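Side-chain contacts in NAD-dependent protein deacylase 2 (PDB 4TWJ), which uses NAD to remove acetyl and other acyl groups from protein lysines, including that of the archaeal chromatin protein Alba: residues T132-W135 with S136-V139; P148-R151 with K152-S155. All coordinates share one frame; numbering follows the deposited sequence.

Contact 1: T132-W135 with S136-V139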
loop_
_atom_site.group_PDB
_atom_site.type_symbol
_atom_site.label_atom_id
_atom_site.label_comp_id
_atom_site.label_asym_id
_atom_site.label_seq_id
_atom_site.Cartn_x
_atom_site.Cartn_y
_atom_site.Cartn_z
ATOM N N THR A 132 -7.279 -14.695 19.379
ATOM C CA THR A 132 -7.315 -13.534 18.487
ATOM C C THR A 132 -7.276 -12.224 19.266
ATOM O O THR A 132 -7.753 -12.148 20.401
ATOM C CB THR A 132 -8.557 -13.551 17.575
ATOM O OG1 THR A 132 -9.744 -13.426 18.367
ATOM C CG2 THR A 132 -8.611 -14.843 16.784
ATOM N N TYR A 133 -6.692 -11.201 18.645
ATOM C CA TYR A 133 -6.488 -9.900 19.277
ATOM C C TYR A 133 -6.749 -8.755 18.315
ATOM O O TYR A 133 -6.603 -8.907 17.099
ATOM C CB TYR A 133 -5.045 -9.762 19.770
ATOM C CG TYR A 133 -4.677 -10.747 20.843
ATOM C CD1 TYR A 133 -4.149 -11.994 20.519
ATOM C CD2 TYR A 133 -4.862 -10.437 22.186
ATOM C CE1 TYR A 133 -3.822 -12.907 21.506
ATOM C CE2 TYR A 133 -4.537 -11.341 23.176
ATOM C CZ TYR A 133 -4.023 -12.572 22.836
ATOM O OH TYR A 133 -3.710 -13.463 23.836
ATOM N N ASP A 134 -7.118 -7.609 18.882
ATOM C CA ASP A 134 -7.095 -6.334 18.183
ATOM C C ASP A 134 -5.806 -5.614 18.539
ATOM O O ASP A 134 -5.312 -5.733 19.663
ATOM C CB ASP A 134 -8.273 -5.461 18.611
ATOM C CG ASP A 134 -9.607 -6.067 18.256
ATOM O OD1 ASP A 134 -10.504 -6.070 19.120
ATOM O OD2 ASP A 134 -9.767 -6.543 17.116
ATOM N N TRP A 135 -5.280 -4.848 17.590
ATOM C CA TRP A 135 -4.052 -4.081 17.797
ATOM C C TRP A 135 -4.147 -3.118 18.987
ATOM O O TRP A 135 -3.156 -2.881 19.675
ATOM C CB TRP A 135 -3.694 -3.313 16.524
ATOM C CG TRP A 135 -2.438 -2.507 16.618
ATOM C CD1 TRP A 135 -2.312 -1.169 16.401
ATOM C CD2 TRP A 135 -1.129 -2.984 16.955
ATOM N NE1 TRP A 135 -1.008 -0.779 16.576
ATOM C CE2 TRP A 135 -0.259 -1.874 16.917
ATOM C CE3 TRP A 135 -0.606 -4.240 17.280
ATOM C CZ2 TRP A 135 1.107 -1.981 17.197
ATOM C CZ3 TRP A 135 0.751 -4.346 17.560
ATOM C CH2 TRP A 135 1.590 -3.221 17.515
ATOM N N SER A 136 -5.344 -2.588 19.230
ATOM C CA SER A 136 -5.597 -1.712 20.379
ATOM C C SER A 136 -5.204 -2.338 21.721
ATOM O O SER A 136 -4.940 -1.614 22.684
ATOM C CB SER A 136 -7.073 -1.309 20.425
ATOM O OG SER A 136 -7.906 -2.437 20.617
ATOM N N GLU A 137 -5.172 -3.668 21.781
ATOM C CA GLU A 137 -4.811 -4.387 23.004
ATOM C C GLU A 137 -3.304 -4.374 23.272
ATOM O O GLU A 137 -2.875 -4.529 24.417
ATOM C CB GLU A 137 -5.324 -5.827 22.943
ATOM C CG GLU A 137 -6.814 -5.929 22.669
ATOM C CD GLU A 137 -7.308 -7.356 22.688
ATOM O OE1 GLU A 137 -7.325 -7.947 23.780
ATOM O OE2 GLU A 137 -7.682 -7.888 21.627
ATOM N N PHE A 138 -2.503 -4.191 22.224
ATOM C CA PHE A 138 -1.044 -4.267 22.335
ATOM C C PHE A 138 -0.331 -2.931 22.199
ATOM O O PHE A 138 0.824 -2.807 22.606
ATOM C CB PHE A 138 -0.487 -5.188 21.249
ATOM C CG PHE A 138 -0.820 -6.633 21.446
ATOM C CD1 PHE A 138 -0.369 -7.311 22.566
ATOM C CD2 PHE A 138 -1.549 -7.330 20.492
ATOM C CE1 PHE A 138 -0.657 -8.648 22.744
ATOM C CE2 PHE A 138 -1.837 -8.668 20.666
ATOM C CZ PHE A 138 -1.397 -9.326 21.796
ATOM N N VAL A 139 -1.000 -1.944 21.612
ATOM C CA VAL A 139 -0.312 -0.742 21.144
ATOM C C VAL A 139 0.391 0.045 22.262
ATOM O O VAL A 139 1.499 0.545 22.052
ATOM C CB VAL A 139 -1.254 0.168 20.314
ATOM C CG1 VAL A 139 -2.369 0.750 21.176
ATOM C CG2 VAL A 139 -0.459 1.264 19.611
HETATM O O HOH W 1 -9.859 -9.771 21.629
#
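Glu137 OE2 is held by two donors as the chain turns at the end of strand 132-134. The backbone N of Asp134 meets it at 2.8 Å in a nearly straight bond (168° at the hydrogen). This bond uses the anti side of the carboxylate. A water gives the second bond and also reaches Thr132 O weakly. The Glu137 chain gets there by folding back beside its own backbone N (chi1 -55°), then running extended to the carboxylate. Asp134 OD1 lies 4.2 Å from Glu137 OE2, so two like charges are near each other. The Asp134 carboxylate has its own partner, a salt bridge from OD2 to Lys123, which probably eases the repulsion.

Two overlapping turns carry the backbone round. Glu137 N bonds to Asp134 O at 3.0 Å, and Phe138 N bonds to Trp135 O at 2.9 Å. Val139 N adds a weak bond to Trp135 O. They join the outer strand of the small three-stranded antiparallel sheet of the sirtuin zinc-binding module to helix 139-143.

Phe138 packs on both Tyr133 and Trp135, and Val139 on Trp135. Phe138 brings CZ over one face of the Tyr133 ring, toward its rim. The rings are oblique, with planes at 48°, and Phe138 CE2 touches Tyr133 CB at 3.5 Å. On Trp135, Val139 sits over the face of the five-membered ring. Its CB is 4.2 Å from that ring's centroid, a CH-pi contact. Phe138 CB reaches the six-membered side of the indole, 4.0 Å from Trp135 CZ3. Trp135 also packs on the modified side chain of the bound peptide.

Strand 132-134 pairs with strand 123-126. Phe138 rests on Leu124 of that strand and Val158 of strand 158-162, while Phe142 of helix 139-143 meets Trp135 edge-to-face.

Contact 2: P148-R151 with K152-S155. With ZN (zinc ion), chain C.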
loop_
_atom_site.group_PDB
_atom_site.type_symbol
_atom_site.label_atom_id
_atom_site.label_comp_id
_atom_site.label_asym_id
_atom_site.label_seq_id
_atom_site.Cartn_x
_atom_site.Cartn_y
_atom_site.Cartn_z
ATOM N N PRO A 148 4.377 -7.816 21.849
ATOM C CA PRO A 148 3.145 -8.576 22.017
ATOM C C PRO A 148 3.418 -10.004 22.489
ATOM O O PRO A 148 4.288 -10.687 21.945
ATOM C CB PRO A 148 2.532 -8.554 20.614
ATOM C CG PRO A 148 3.010 -7.266 20.047
ATOM C CD PRO A 148 4.416 -7.128 20.549
ATOM N N ARG A 149 2.698 -10.412 23.529
ATOM C CA ARG A 149 2.734 -11.769 24.052
ATOM C C ARG A 149 1.286 -12.206 24.181
ATOM O O ARG A 149 0.416 -11.386 24.469
ATOM C CB ARG A 149 3.395 -11.806 25.432
ATOM C CG ARG A 149 4.875 -11.462 25.454
ATOM C CD ARG A 149 5.760 -12.621 25.038
ATOM N NE ARG A 149 5.639 -13.781 25.928
ATOM C CZ ARG A 149 6.282 -13.946 27.086
ATOM N NH1 ARG A 149 7.135 -13.030 27.553
ATOM N NH2 ARG A 149 6.079 -15.058 27.791
ATOM N N CYS A 150 1.022 -13.489 23.980
ATOM C CA CYS A 150 -0.333 -13.997 24.152
ATOM C C CYS A 150 -0.693 -14.026 25.631
ATOM O O CYS A 150 0.001 -14.653 26.430
ATOM C CB CYS A 150 -0.452 -15.390 23.579
ATOM S SG CYS A 150 -2.109 -16.091 23.710
ATOM N N ARG A 151 -1.773 -13.349 25.997
ATOM C CA ARG A 151 -2.193 -13.302 27.396
ATOM C C ARG A 151 -2.730 -14.651 27.875
ATOM O O ARG A 151 -2.552 -15.012 29.041
ATOM C CB ARG A 151 -3.236 -12.207 27.613
ATOM C CG ARG A 151 -3.658 -12.046 29.070
ATOM C CD ARG A 151 -4.547 -10.832 29.258
ATOM N NE ARG A 151 -3.811 -9.568 29.140
ATOM C CZ ARG A 151 -3.428 -8.794 30.159
ATOM N NH1 ARG A 151 -2.778 -7.660 29.912
ATOM N NH2 ARG A 151 -3.688 -9.122 31.420
ATOM N N LYS A 152 -3.379 -15.397 26.987
ATOM C CA LYS A 152 -3.947 -16.685 27.376
ATOM C C LYS A 152 -2.856 -17.695 27.728
ATOM O O LYS A 152 -2.855 -18.246 28.829
ATOM C CB LYS A 152 -4.852 -17.249 26.279
ATOM C CG LYS A 152 -5.459 -18.600 26.637
ATOM C CD LYS A 152 -6.577 -19.000 25.688
ATOM C CE LYS A 152 -7.879 -18.295 26.024
ATOM N NZ LYS A 152 -8.971 -18.697 25.100
ATOM N N CYS A 153 -1.929 -17.930 26.800
ATOM C CA CYS A 153 -0.961 -19.024 26.944
ATOM C C CYS A 153 0.493 -18.580 27.168
ATOM O O CYS A 153 1.351 -19.416 27.473
ATOM C CB CYS A 153 -1.044 -19.943 25.727
ATOM S SG CYS A 153 -0.166 -19.348 24.265
ATOM N N GLY A 154 0.765 -17.285 27.020
ATOM C CA GLY A 154 2.097 -16.726 27.283
ATOM C C GLY A 154 3.046 -16.743 26.096
ATOM O O GLY A 154 4.185 -16.299 26.214
ATOM N N SER A 155 2.579 -17.233 24.949
ATOM C CA SER A 155 3.444 -17.420 23.780
ATOM C C SER A 155 4.089 -16.128 23.288
ATOM O O SER A 155 3.518 -15.040 23.411
ATOM C CB SER A 155 2.660 -18.055 22.627
ATOM O OG SER A 155 3.472 -18.221 21.475
HETATM ZN ZN ZN C . -1.680 -18.222 22.877
#
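The backbone of 150-155 curls into a tight turn, closed by Gly154 N to Cys150 O at 2.8 Å and Cys150 N to Ser155 O at 3.0 Å. The chain reverses over Arg151-Cys153. Gly154 follows with left-handed backbone angles (phi 88°), where a side chain would jam against the carbonyl O of Cys153.

Beside the turn, Cys150 and Cys153 both bind the zinc ion. Cys150 SG and Cys153 SG each lie 2.3 Å from the metal. The two thiolates reach it differently. Cys150 SG is anti to its backbone N (chi1 -179°), whereas Cys153 SG stands between its own backbone N and carbonyl carbon (chi1 80°). Both point into the same site, and the sulfurs are 3.8 Å apart. Weak N-H bonds also reach the sulfurs. Cys153 N points almost straight at Cys150 SG (3.6 Å), and Ser155 N points at Cys153 SG. Such bonds would probably offset a little of the negative charge on the thiolates.

This is a zinc knuckle, a Cys-x-x-Cys-Gly turn that gives half of a four-cysteine site. Cys126 and Cys129 complete the site. In sirtuins the zinc has a structural role, in the small domain set beside the Rossmann-fold domain.

Arg149 clasps the outer side of the turn. Its chain bends at both chi2 and chi3, which turns the guanidinium edge onto the carbonyl of Gly154. NE (2.9 Å) and NH2 (2.8 Å) of Arg149 both bond to Gly154 O. That oxygen lies in the guanidinium plane, so the group is gripped side-on and its rotation is restrained. Arg149 also makes a cation-pi contact with Tyr156.

Lys152 CB packs against Cys150 SG, and its NZ forms a salt bridge with Glu131. Ser155 OG bonds to Asp128 and to the backbone N of Tyr157.

How the contacts relate
Contact 1 comes first along the chain, and contact 2 follows it after helix 139-143. Their centres are about 12 Å apart, yet they touch directly. Tyr133 OH lies 2.9 Å from Arg151 N, a probable hydrogen bond, and 3.1 Å from Cys150 SG in packing contact. Phe138 CD1 meets Pro148 CB at 3.7 Å. Phe138 thus abuts the chain entering the knuckle, and Tyr133 meets the knuckle itself. The Tyr133 side chain is about 5 Å from the zinc at its nearest approach. Contact 2 supplies two zinc ligands. Contact 1 abuts the zinc site through Tyr133, while its Trp135 packs against the modified side chain of the bound peptide.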